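Local atomic coordinates of transcriptional regulator (Streptococcus dysgalactiae, PDB entry 4YV9), a protein that probably regulates transcription in quorum sensing, binding DNA through a helix-turn-helix domain and SHP pheromone peptides through a helical repeat domain. Residues Y206-E209 with K210-L214; L219-Y222 with E223-V226; L183-Q186 with L187-C191; Y157-L160 with F161-K165. All coordinates share one frame; numbering follows the deposited sequence.

Contact 1 of 4, residues Y206-E209 with K210-L214; sequences YLIE and KIEFL
Tyr206 and Lys210 meet one turn apart on helix 201-215, the lysine's methylene chain crossing obliquely over one face of the tyrosine ring. CG of Lys210 lies 3.8 Å from the centroid of the Tyr206 ring, displaced toward the rim and nearest CE1, a CH-pi contact. The lysine reaches this place by bending at chi2 and chi3, so that its CE passes the tyrosine OH at 4.0 Å. Both residues suit a helix flank that is only partly buried: each offers apolar surface and ends in a polar group.

Beneath them the i to i+4 bonds of an alpha-helix run on, including Lys210 N to Tyr206 O at 3.1 Å. The helix belongs to the all-helical, TPR-related C-terminal domain of an Rgg protein. On its packed side, Leu207 packs on Ser195 and Ile211 on Ile189 and Leu192 of helix 179-197, while Ile208 presses on His231 and Tyr234 of helix 221-236. At the border of this side Glu212 runs alongside Ile208, its OE2 3.7 Å from the isoleucine CG2.

The flank bearing Glu209 and Phe213 is exposed. Glu209 bends at chi2 (-90°), bringing OE1 close to Lys210 CD, at 3.1 Å, yet OE1 and Lys210 NZ stay 4.8 Å apart.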
loop_
_atom_site.group_PDB
_atom_site.type_symbol
_atom_site.label_atom_id
_atom_site.label_comp_id
_atom_site.label_asym_id
_atom_site.label_seq_id
_atom_site.Cartn_x
_atom_site.Cartn_y
_atom_site.Cartn_z
ATOM N N TYR B 206 -19.086 17.812 4.754
ATOM C CA TYR B 206 -19.153 16.506 4.091
ATOM C C TYR B 206 -17.778 15.835 3.985
ATOM O O TYR B 206 -17.629 14.669 4.332
ATOM C CB TYR B 206 -19.778 16.642 2.692
ATOM C CG TYR B 206 -19.707 15.374 1.842
ATOM C CD1 TYR B 206 -18.579 15.086 1.078
ATOM C CD2 TYR B 206 -20.769 14.477 1.800
ATOM C CE1 TYR B 206 -18.504 13.934 0.307
ATOM C CE2 TYR B 206 -20.710 13.321 1.027
ATOM C CZ TYR B 206 -19.570 13.057 0.282
ATOM O OH TYR B 206 -19.482 11.917 -0.488
ATOM N N LEU B 207 -16.775 16.573 3.499
ATOM C CA LEU B 207 -15.463 16.000 3.226
ATOM C C LEU B 207 -14.727 15.577 4.490
ATOM O O LEU B 207 -14.029 14.567 4.508
ATOM C CB LEU B 207 -14.597 16.998 2.444
ATOM C CG LEU B 207 -14.981 17.123 0.976
ATOM C CD1 LEU B 207 -14.337 18.349 0.334
ATOM C CD2 LEU B 207 -14.600 15.851 0.238
ATOM N N ILE B 208 -14.887 16.372 5.537
ATOM C CA ILE B 208 -14.307 16.087 6.839
ATOM C C ILE B 208 -14.838 14.764 7.390
ATOM O O ILE B 208 -14.074 13.918 7.859
ATOM C CB ILE B 208 -14.616 17.243 7.818
ATOM C CG1 ILE B 208 -13.715 18.438 7.504
ATOM C CG2 ILE B 208 -14.460 16.801 9.262
ATOM C CD1 ILE B 208 -14.288 19.771 8.004
ATOM N N GLU B 209 -16.149 14.583 7.309
ATOM C CA GLU B 209 -16.770 13.326 7.729
ATOM C C GLU B 209 -16.244 12.130 6.910
ATOM O O GLU B 209 -15.895 11.098 7.479
ATOM C CB GLU B 209 -18.293 13.436 7.624
ATOM C CG GLU B 209 -19.042 12.184 8.017
ATOM C CD GLU B 209 -19.272 11.245 6.845
ATOM O OE1 GLU B 209 -19.106 11.684 5.686
ATOM O OE2 GLU B 209 -19.610 10.074 7.090
ATOM N N LYS B 210 -16.175 12.275 5.585
ATOM C CA LYS B 210 -15.623 11.226 4.719
ATOM C C LYS B 210 -14.160 10.925 5.041
ATOM O O LYS B 210 -13.767 9.767 5.128
ATOM C CB LYS B 210 -15.734 11.607 3.241
ATOM C CG LYS B 210 -17.140 11.894 2.754
ATOM C CD LYS B 210 -18.065 10.691 2.922
ATOM C CE LYS B 210 -17.651 9.511 2.076
ATOM N NZ LYS B 210 -18.635 8.375 2.275
ATOM N N ILE B 211 -13.350 11.966 5.206
ATOM C CA ILE B 211 -11.930 11.769 5.484
ATOM C C ILE B 211 -11.746 11.058 6.824
ATOM O O ILE B 211 -10.924 10.163 6.945
ATOM C CB ILE B 211 -11.159 13.102 5.466
ATOM C CG1 ILE B 211 -11.043 13.623 4.024
ATOM C CG2 ILE B 211 -9.756 12.922 6.044
ATOM C CD1 ILE B 211 -10.769 15.153 3.929
ATOM N N GLU B 212 -12.532 11.436 7.823
ATOM C CA GLU B 212 -12.444 10.778 9.121
ATOM C C GLU B 212 -12.759 9.298 8.975
ATOM O O GLU B 212 -12.112 8.453 9.605
ATOM C CB GLU B 212 -13.396 11.420 10.129
ATOM C CG GLU B 212 -12.970 12.802 10.559
ATOM C CD GLU B 212 -14.018 13.500 11.410
ATOM O OE1 GLU B 212 -15.186 13.050 11.425
ATOM O OE2 GLU B 212 -13.660 14.496 12.069
ATOM N N PHE B 213 -13.757 8.989 8.148
ATOM C CA PHE B 213 -14.140 7.600 7.926
ATOM C C PHE B 213 -13.024 6.839 7.208
ATOM O O PHE B 213 -12.718 5.710 7.569
ATOM C CB PHE B 213 -15.437 7.516 7.128
ATOM C CG PHE B 213 -15.888 6.115 6.878
ATOM C CD1 PHE B 213 -16.263 5.301 7.932
ATOM C CD2 PHE B 213 -15.912 5.597 5.594
ATOM C CE1 PHE B 213 -16.669 3.992 7.708
ATOM C CE2 PHE B 213 -16.318 4.290 5.368
ATOM C CZ PHE B 213 -16.695 3.493 6.424
ATOM N N LEU B 214 -12.419 7.466 6.199
ATOM C CA LEU B 214 -11.355 6.839 5.421
ATOM C C LEU B 214 -10.097 6.605 6.258
ATOM O O LEU B 214 -9.316 5.705 5.965
ATOM C CB LEU B 214 -10.990 7.696 4.201
ATOM C CG LEU B 214 -11.989 7.854 3.054
ATOM C CD1 LEU B 214 -11.488 8.951 2.131
ATOM C CD2 LEU B 214 -12.195 6.559 2.276
#

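Contact 2 of 4, residues L219-Y222 with E223-V226; sequences LNFY and EKTV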
loop_
_atom_site.group_PDB
_atom_site.type_symbol
_atom_site.label_atom_id
_atom_site.label_comp_id
_atom_site.label_asym_id
_atom_site.label_seq_id
_atom_site.Cartn_x
_atom_site.Cartn_y
_atom_site.Cartn_z
ATOM N N LEU B 219 -3.195 3.432 9.364
ATOM C CA LEU B 219 -2.008 4.142 9.824
ATOM C C LEU B 219 -2.054 5.511 9.173
ATOM O O LEU B 219 -2.653 6.423 9.727
ATOM C CB LEU B 219 -0.731 3.381 9.481
ATOM C CG LEU B 219 -0.663 2.026 10.201
ATOM C CD1 LEU B 219 0.525 1.211 9.714
ATOM C CD2 LEU B 219 -0.617 2.230 11.707
ATOM N N ASN B 220 -1.461 5.645 7.993
ATOM C CA ASN B 220 -1.652 6.854 7.193
ATOM C C ASN B 220 -1.335 8.138 7.968
ATOM O O ASN B 220 -2.143 9.073 7.986
ATOM C CB ASN B 220 -3.098 6.922 6.674
ATOM C CG ASN B 220 -3.340 5.988 5.507
ATOM O OD1 ASN B 220 -4.269 5.187 5.528
ATOM N ND2 ASN B 220 -2.484 6.067 4.495
ATOM N N PHE B 221 -0.190 8.173 8.642
ATOM C CA PHE B 221 0.105 9.334 9.478
ATOM C C PHE B 221 0.342 10.598 8.640
ATOM O O PHE B 221 0.109 11.703 9.120
ATOM C CB PHE B 221 1.320 9.080 10.367
ATOM C CG PHE B 221 1.016 8.335 11.641
ATOM C CD1 PHE B 221 -0.077 7.483 11.739
ATOM C CD2 PHE B 221 1.853 8.474 12.741
ATOM C CE1 PHE B 221 -0.323 6.780 12.906
ATOM C CE2 PHE B 221 1.597 7.787 13.924
ATOM C CZ PHE B 221 0.506 6.942 14.005
ATOM N N TYR B 222 0.813 10.456 7.404
ATOM C CA TYR B 222 1.004 11.654 6.587
ATOM C C TYR B 222 -0.332 12.344 6.348
ATOM O O TYR B 222 -0.470 13.556 6.506
ATOM C CB TYR B 222 1.666 11.327 5.252
ATOM C CG TYR B 222 1.590 12.484 4.293
ATOM C CD1 TYR B 222 2.291 13.664 4.548
ATOM C CD2 TYR B 222 0.806 12.419 3.153
ATOM C CE1 TYR B 222 2.232 14.731 3.684
ATOM C CE2 TYR B 222 0.739 13.496 2.276
ATOM C CZ TYR B 222 1.451 14.645 2.550
ATOM O OH TYR B 222 1.398 15.725 1.695
ATOM N N GLU B 223 -1.334 11.564 5.979
ATOM C CA GLU B 223 -2.639 12.142 5.721
ATOM C C GLU B 223 -3.272 12.646 7.005
ATOM O O GLU B 223 -3.958 13.643 6.987
ATOM C CB GLU B 223 -3.556 11.119 5.037
ATOM C CG GLU B 223 -3.088 10.741 3.634
ATOM C CD GLU B 223 -1.925 9.751 3.639
ATOM O OE1 GLU B 223 -1.743 9.041 4.663
ATOM O OE2 GLU B 223 -1.215 9.671 2.612
ATOM N N LYS B 224 -3.062 11.943 8.116
ATOM C CA LYS B 224 -3.587 12.407 9.401
ATOM C C LYS B 224 -2.957 13.743 9.824
ATOM O O LYS B 224 -3.620 14.584 10.435
ATOM C CB LYS B 224 -3.349 11.364 10.482
ATOM C CG LYS B 224 -4.236 10.119 10.321
ATOM C CD LYS B 224 -3.898 9.069 11.363
ATOM C CE LYS B 224 -4.979 7.970 11.410
ATOM N NZ LYS B 224 -4.477 6.787 12.140
ATOM N N THR B 225 -1.677 13.918 9.506
ATOM C CA THR B 225 -0.979 15.154 9.875
ATOM C C THR B 225 -1.472 16.324 9.037
ATOM O O THR B 225 -1.731 17.405 9.565
ATOM C CB THR B 225 0.524 15.027 9.705
ATOM O OG1 THR B 225 1.009 13.986 10.555
ATOM C CG2 THR B 225 1.221 16.348 10.058
ATOM N N VAL B 226 -1.610 16.099 7.730
ATOM C CA VAL B 226 -2.134 17.137 6.845
ATOM C C VAL B 226 -3.577 17.461 7.227
ATOM O O VAL B 226 -3.963 18.627 7.297
ATOM C CB VAL B 226 -2.040 16.704 5.360
ATOM C CG1 VAL B 226 -2.831 17.635 4.460
ATOM C CG2 VAL B 226 -0.567 16.649 4.916
#
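The first turn of helix 221-236 begins at the subunit interface, with Asn220 at the N-cap position though its side chain makes no capping bond. The amide instead crosses Glu223, its plane nearly perpendicular (88°) to the carboxylate; ND2 bonds chiefly to Thr182 OG1 and only weakly to Glu223 OE1, at 3.1 Å. Glu223 folds back by its bend at chi2 (78°), which brings OE2 in plane at the edge of the Tyr222 ring, 3.5 Å from CD2. In this buried carboxylate OE2 is held by Gln186 NE2, OE1 only weakly by Asn220.

Lys224 runs almost fully extended back along the helix start. Its NZ donates to a lone pair of Leu219 O at 3.0 Å, bonds Glu218 O as well, and forms a salt bridge with Glu259 of the second subunit. A threonine suits the next position because its hydroxyl can bond within the helix: Thr225 OG1 and Thr225 N approach Phe221 O from opposite faces of the carbonyl plane, the OG1 bond being 2.8 Å.

Over one face of the Tyr222 ring sits Val226 CG2, 4.0 Å from the centroid. Tyr222 OH bonds the backbone of the bound peptide, and its ring meets Phe221 of the second subunit edge-to-face, making this helix start part of both peptide-binding site and dimer interface.

Contact 3 of 4, residues L183-Q186 with L187-C191; sequences LVTQ and LSINC
Backbone bonds in the i to i+4 pattern of a regular alpha-helix join residues 183-186 to 187-190, among them Asn190 N to Gln186 O at 3.0 Å. Ser188 adds a side-chain bond to this framework. With OG set beside its own backbone N (chi1 -62°), the hydroxyl turns back along the helix and donates to Val184 O at 2.8 Å. The carbonyl is thus gripped twice, by Ser188 N and Ser188 OG from opposite faces of its plane, and the buried hydroxyl is satisfied within its own helix. A small residue also suits this place, where Ile211 and Val168 of two other helices pack close by.

CG1 of Val184 lies 4.0 Å from Ser188 OG. One position further on, Thr185 CG2 and Ile189 CD1 approach at 4.3 Å, a looser meeting of methyl groups. The threonine hydroxyl bonds Lys181 O one turn earlier, while the methyl CG2 faces Ile189. Ile189 CG1 lies 3.3 Å from Thr185 O, covering the carbonyl with hydrocarbon. The extended chain of Gln186 lies beside helix 221-236, where Glu223 OE2 is its partner.

Leu183, Gln186, Leu187 and Asn190 pack on the bound peptide, as expected of the inner wall of a binding groove. Around the rest of helix 179-197 stand helices 142-151 and 157-169, which cover Leu183, Val184 and Ser188, and helices 201-215 and 221-236, which receive Thr185 and Ile189.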
loop_
_atom_site.group_PDB
_atom_site.type_symbol
_atom_site.label_atom_id
_atom_site.label_comp_id
_atom_site.label_asym_id
_atom_site.label_seq_id
_atom_site.Cartn_x
_atom_site.Cartn_y
_atom_site.Cartn_z
ATOM N N LEU B 183 -4.559 7.109 -1.880
ATOM C CA LEU B 183 -4.693 8.147 -2.903
ATOM C C LEU B 183 -6.034 8.874 -2.787
ATOM O O LEU B 183 -6.073 10.107 -2.802
ATOM C CB LEU B 183 -4.531 7.567 -4.316
ATOM C CG LEU B 183 -3.104 7.193 -4.730
ATOM C CD1 LEU B 183 -3.085 6.324 -5.971
ATOM C CD2 LEU B 183 -2.295 8.448 -4.968
ATOM N N VAL B 184 -7.130 8.122 -2.699
ATOM C CA VAL B 184 -8.450 8.743 -2.545
ATOM C C VAL B 184 -8.500 9.668 -1.316
ATOM O O VAL B 184 -9.122 10.743 -1.344
ATOM C CB VAL B 184 -9.567 7.684 -2.431
ATOM C CG1 VAL B 184 -10.868 8.336 -1.973
ATOM C CG2 VAL B 184 -9.769 6.975 -3.772
ATOM N N THR B 185 -7.829 9.258 -0.243
ATOM C CA THR B 185 -7.789 10.070 0.969
ATOM C C THR B 185 -7.049 11.383 0.698
ATOM O O THR B 185 -7.522 12.463 1.059
ATOM C CB THR B 185 -7.130 9.301 2.132
ATOM O OG1 THR B 185 -7.847 8.069 2.347
ATOM C CG2 THR B 185 -7.164 10.132 3.397
ATOM N N GLN B 186 -5.908 11.289 0.022
ATOM C CA GLN B 186 -5.137 12.475 -0.322
ATOM C C GLN B 186 -5.926 13.442 -1.204
ATOM O O GLN B 186 -5.926 14.647 -0.954
ATOM C CB GLN B 186 -3.827 12.063 -0.996
ATOM C CG GLN B 186 -2.848 11.421 -0.011
ATOM C CD GLN B 186 -1.704 10.648 -0.682
ATOM O OE1 GLN B 186 -1.734 10.372 -1.886
ATOM N NE2 GLN B 186 -0.705 10.272 0.112
ATOM N N LEU B 187 -6.618 12.926 -2.217
ATOM C CA LEU B 187 -7.387 13.799 -3.106
ATOM C C LEU B 187 -8.622 14.392 -2.423
ATOM O O LEU B 187 -9.077 15.477 -2.791
ATOM C CB LEU B 187 -7.809 13.044 -4.368
ATOM C CG LEU B 187 -6.701 12.683 -5.364
ATOM C CD1 LEU B 187 -7.336 12.317 -6.691
ATOM C CD2 LEU B 187 -5.692 13.825 -5.547
ATOM N N SER B 188 -9.178 13.680 -1.443
ATOM C CA SER B 188 -10.311 14.209 -0.689
ATOM C C SER B 188 -9.849 15.393 0.148
ATOM O O SER B 188 -10.526 16.422 0.209
ATOM C CB SER B 188 -10.945 13.138 0.210
ATOM O OG SER B 188 -11.449 12.059 -0.560
ATOM N N ILE B 189 -8.698 15.239 0.794
ATOM C CA ILE B 189 -8.105 16.339 1.548
ATOM C C ILE B 189 -7.815 17.541 0.634
ATOM O O ILE B 189 -8.075 18.686 1.011
ATOM C CB ILE B 189 -6.818 15.884 2.270
ATOM C CG1 ILE B 189 -7.173 14.860 3.361
ATOM C CG2 ILE B 189 -6.077 17.090 2.873
ATOM C CD1 ILE B 189 -5.984 14.197 4.010
ATOM N N ASN B 190 -7.303 17.272 -0.566
ATOM C CA ASN B 190 -7.057 18.312 -1.572
ATOM C C ASN B 190 -8.341 19.079 -1.892
ATOM O O ASN B 190 -8.337 20.300 -2.002
ATOM C CB ASN B 190 -6.467 17.694 -2.851
ATOM C CG ASN B 190 -6.031 18.748 -3.876
ATOM O OD1 ASN B 190 -5.111 19.524 -3.630
ATOM N ND2 ASN B 190 -6.679 18.757 -5.038
ATOM N N CYS B 191 -9.450 18.363 -2.025
ATOM C CA CYS B 191 -10.711 19.034 -2.300
ATOM C C CYS B 191 -11.170 19.840 -1.090
ATOM O O CYS B 191 -11.704 20.939 -1.240
ATOM C CB CYS B 191 -11.800 18.035 -2.701
ATOM S SG CYS B 191 -13.226 18.831 -3.483
#

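Contact 4 of 4, residues Y157-L160 with F161-K165; sequences YNTL and FLLTK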
loop_
_atom_site.group_PDB
_atom_site.type_symbol
_atom_site.label_atom_id
_atom_site.label_comp_id
_atom_site.label_asym_id
_atom_site.label_seq_id
_atom_site.Cartn_x
_atom_site.Cartn_y
_atom_site.Cartn_z
ATOM N N TYR B 157 -14.739 24.153 -9.797
ATOM C CA TYR B 157 -14.822 23.636 -8.431
ATOM C C TYR B 157 -16.020 22.713 -8.202
ATOM O O TYR B 157 -15.897 21.676 -7.544
ATOM C CB TYR B 157 -14.886 24.770 -7.397
ATOM C CG TYR B 157 -15.328 24.241 -6.049
ATOM C CD1 TYR B 157 -14.445 23.525 -5.245
ATOM C CD2 TYR B 157 -16.637 24.403 -5.604
ATOM C CE1 TYR B 157 -14.843 23.010 -4.026
ATOM C CE2 TYR B 157 -17.045 23.889 -4.386
ATOM C CZ TYR B 157 -16.143 23.191 -3.603
ATOM O OH TYR B 157 -16.537 22.675 -2.391
ATOM N N ASN B 158 -17.184 23.090 -8.717
ATOM C CA ASN B 158 -18.366 22.288 -8.445
ATOM C C ASN B 158 -18.319 20.930 -9.122
ATOM O O ASN B 158 -18.837 19.957 -8.579
ATOM C CB ASN B 158 -19.639 23.029 -8.847
ATOM C CG ASN B 158 -20.370 23.601 -7.647
ATOM O OD1 ASN B 158 -20.986 22.862 -6.873
ATOM N ND2 ASN B 158 -20.299 24.918 -7.479
ATOM N N THR B 159 -17.704 20.853 -10.298
ATOM C CA THR B 159 -17.559 19.575 -10.977
ATOM C C THR B 159 -16.516 18.748 -10.241
ATOM O O THR B 159 -16.670 17.534 -10.078
ATOM C CB THR B 159 -17.159 19.745 -12.455
ATOM O OG1 THR B 159 -18.208 20.425 -13.155
ATOM C CG2 THR B 159 -16.908 18.387 -13.115
ATOM N N LEU B 160 -15.463 19.417 -9.785
ATOM C CA LEU B 160 -14.418 18.762 -9.005
ATOM C C LEU B 160 -15.007 18.153 -7.740
ATOM O O LEU B 160 -14.719 17.004 -7.402
ATOM C CB LEU B 160 -13.310 19.755 -8.646
ATOM C CG LEU B 160 -12.136 19.236 -7.810
ATOM C CD1 LEU B 160 -11.438 18.097 -8.506
ATOM C CD2 LEU B 160 -11.150 20.364 -7.533
ATOM N N PHE B 161 -15.844 18.922 -7.048
ATOM C CA PHE B 161 -16.474 18.427 -5.825
ATOM C C PHE B 161 -17.355 17.210 -6.101
ATOM O O PHE B 161 -17.329 16.232 -5.354
ATOM C CB PHE B 161 -17.302 19.516 -5.156
ATOM C CG PHE B 161 -18.098 19.025 -3.981
ATOM C CD1 PHE B 161 -17.465 18.661 -2.803
ATOM C CD2 PHE B 161 -19.477 18.914 -4.059
ATOM C CE1 PHE B 161 -18.193 18.196 -1.721
ATOM C CE2 PHE B 161 -20.210 18.457 -2.980
ATOM C CZ PHE B 161 -19.569 18.097 -1.810
ATOM N N LEU B 162 -18.140 17.286 -7.169
ATOM C CA LEU B 162 -19.033 16.197 -7.546
ATOM C C LEU B 162 -18.243 14.961 -7.978
ATOM O O LEU B 162 -18.640 13.834 -7.683
ATOM C CB LEU B 162 -19.984 16.640 -8.660
ATOM C CG LEU B 162 -21.039 17.663 -8.239
ATOM C CD1 LEU B 162 -21.982 17.996 -9.391
ATOM C CD2 LEU B 162 -21.808 17.160 -7.021
ATOM N N LEU B 163 -17.123 15.182 -8.660
ATOM C CA LEU B 163 -16.249 14.094 -9.077
ATOM C C LEU B 163 -15.604 13.441 -7.871
ATOM O O LEU B 163 -15.427 12.222 -7.835
ATOM C CB LEU B 163 -15.166 14.589 -10.041
ATOM C CG LEU B 163 -15.602 14.806 -11.493
ATOM C CD1 LEU B 163 -14.477 15.454 -12.313
ATOM C CD2 LEU B 163 -16.049 13.486 -12.119
ATOM N N THR B 164 -15.260 14.256 -6.882
ATOM C CA THR B 164 -14.646 13.744 -5.667
ATOM C C THR B 164 -15.630 12.836 -4.920
ATOM O O THR B 164 -15.244 11.758 -4.455
ATOM C CB THR B 164 -14.169 14.890 -4.747
ATOM O OG1 THR B 164 -13.242 15.722 -5.460
ATOM C CG2 THR B 164 -13.480 14.325 -3.508
ATOM N N LYS B 165 -16.892 13.268 -4.826
ATOM C CA LYS B 165 -17.954 12.466 -4.209
ATOM C C LYS B 165 -18.093 11.111 -4.907
ATOM O O LYS B 165 -18.239 10.084 -4.253
ATOM C CB LYS B 165 -19.308 13.195 -4.243
ATOM C CG LYS B 165 -19.487 14.271 -3.180
ATOM C CD LYS B 165 -20.905 14.856 -3.187
ATOM C CE LYS B 165 -21.926 13.841 -2.715
ATOM N NZ LYS B 165 -23.311 14.397 -2.686
#
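Tyr157 and Phe161 run alongside each other off the same flank of helix 157-169, on the first turns of this element of the helical repeat domain of the Rgg protein. The backbone bonds come first: Phe161 N, Leu162 N, Leu163 N and Thr164 N each donate to the carbonyl four residues earlier, the usual alpha-helical spacing, with Leu162 N 3.1 Å from Asn158 O.

Aromatic packing occupies one flank. Both side chains have CG anti to the backbone N (chi1 165° in Tyr157 and 173° in Phe161), which sends the rings off the helix in the same direction. Phe161 CB sits over one face of the tyrosine ring, 4.2 Å from CZ, while Tyr157 OH reaches to 4.1 Å from Phe161 CD1. Tyrosine fits because its ring packs while its hydroxyl finds polar partners in Ser195 and His203; the His203 ring also stacks on Phe161.

Aliphatic contact covers another flank. Thr159 turns its methyl to Leu163, CG2 lying 3.9 Å from CD1, and both side chains pack on Phe135 of helix 124-136. The threonine hydroxyl is occupied by Asn156 OD1, just before the helix. Leu160, buried, packs on Ile155 and Ile194.

The last kind is a side-chain bond to the helix backbone: Thr164 OG1 donates to Leu160 O at 2.8 Å from above the carbonyl plane, and Thr164 N reaches the same oxygen from the opposite face.

In the fold
From the N terminus, contact 4 comes first, on helix 157-169, then contact 3 on helix 179-197, contact 1 on helix 201-215 and contact 2 on helix 221-236. All four lie in series; each spans a short continuous run of eight or nine residues, so none closes a long loop, nests or crosses. The ties run between helices. Contact 3 is central and touches the other three: Cys191 meets Thr164 of contact 4, Ile189 meets Ile211 of contact 1, and Gln186 probably hydrogen-bonds Glu223 of contact 2. Contacts 1 and 4 also touch, through Tyr206 and Lys165, whereas contacts 2 and 4 stay about 13 Å apart at their nearest atoms.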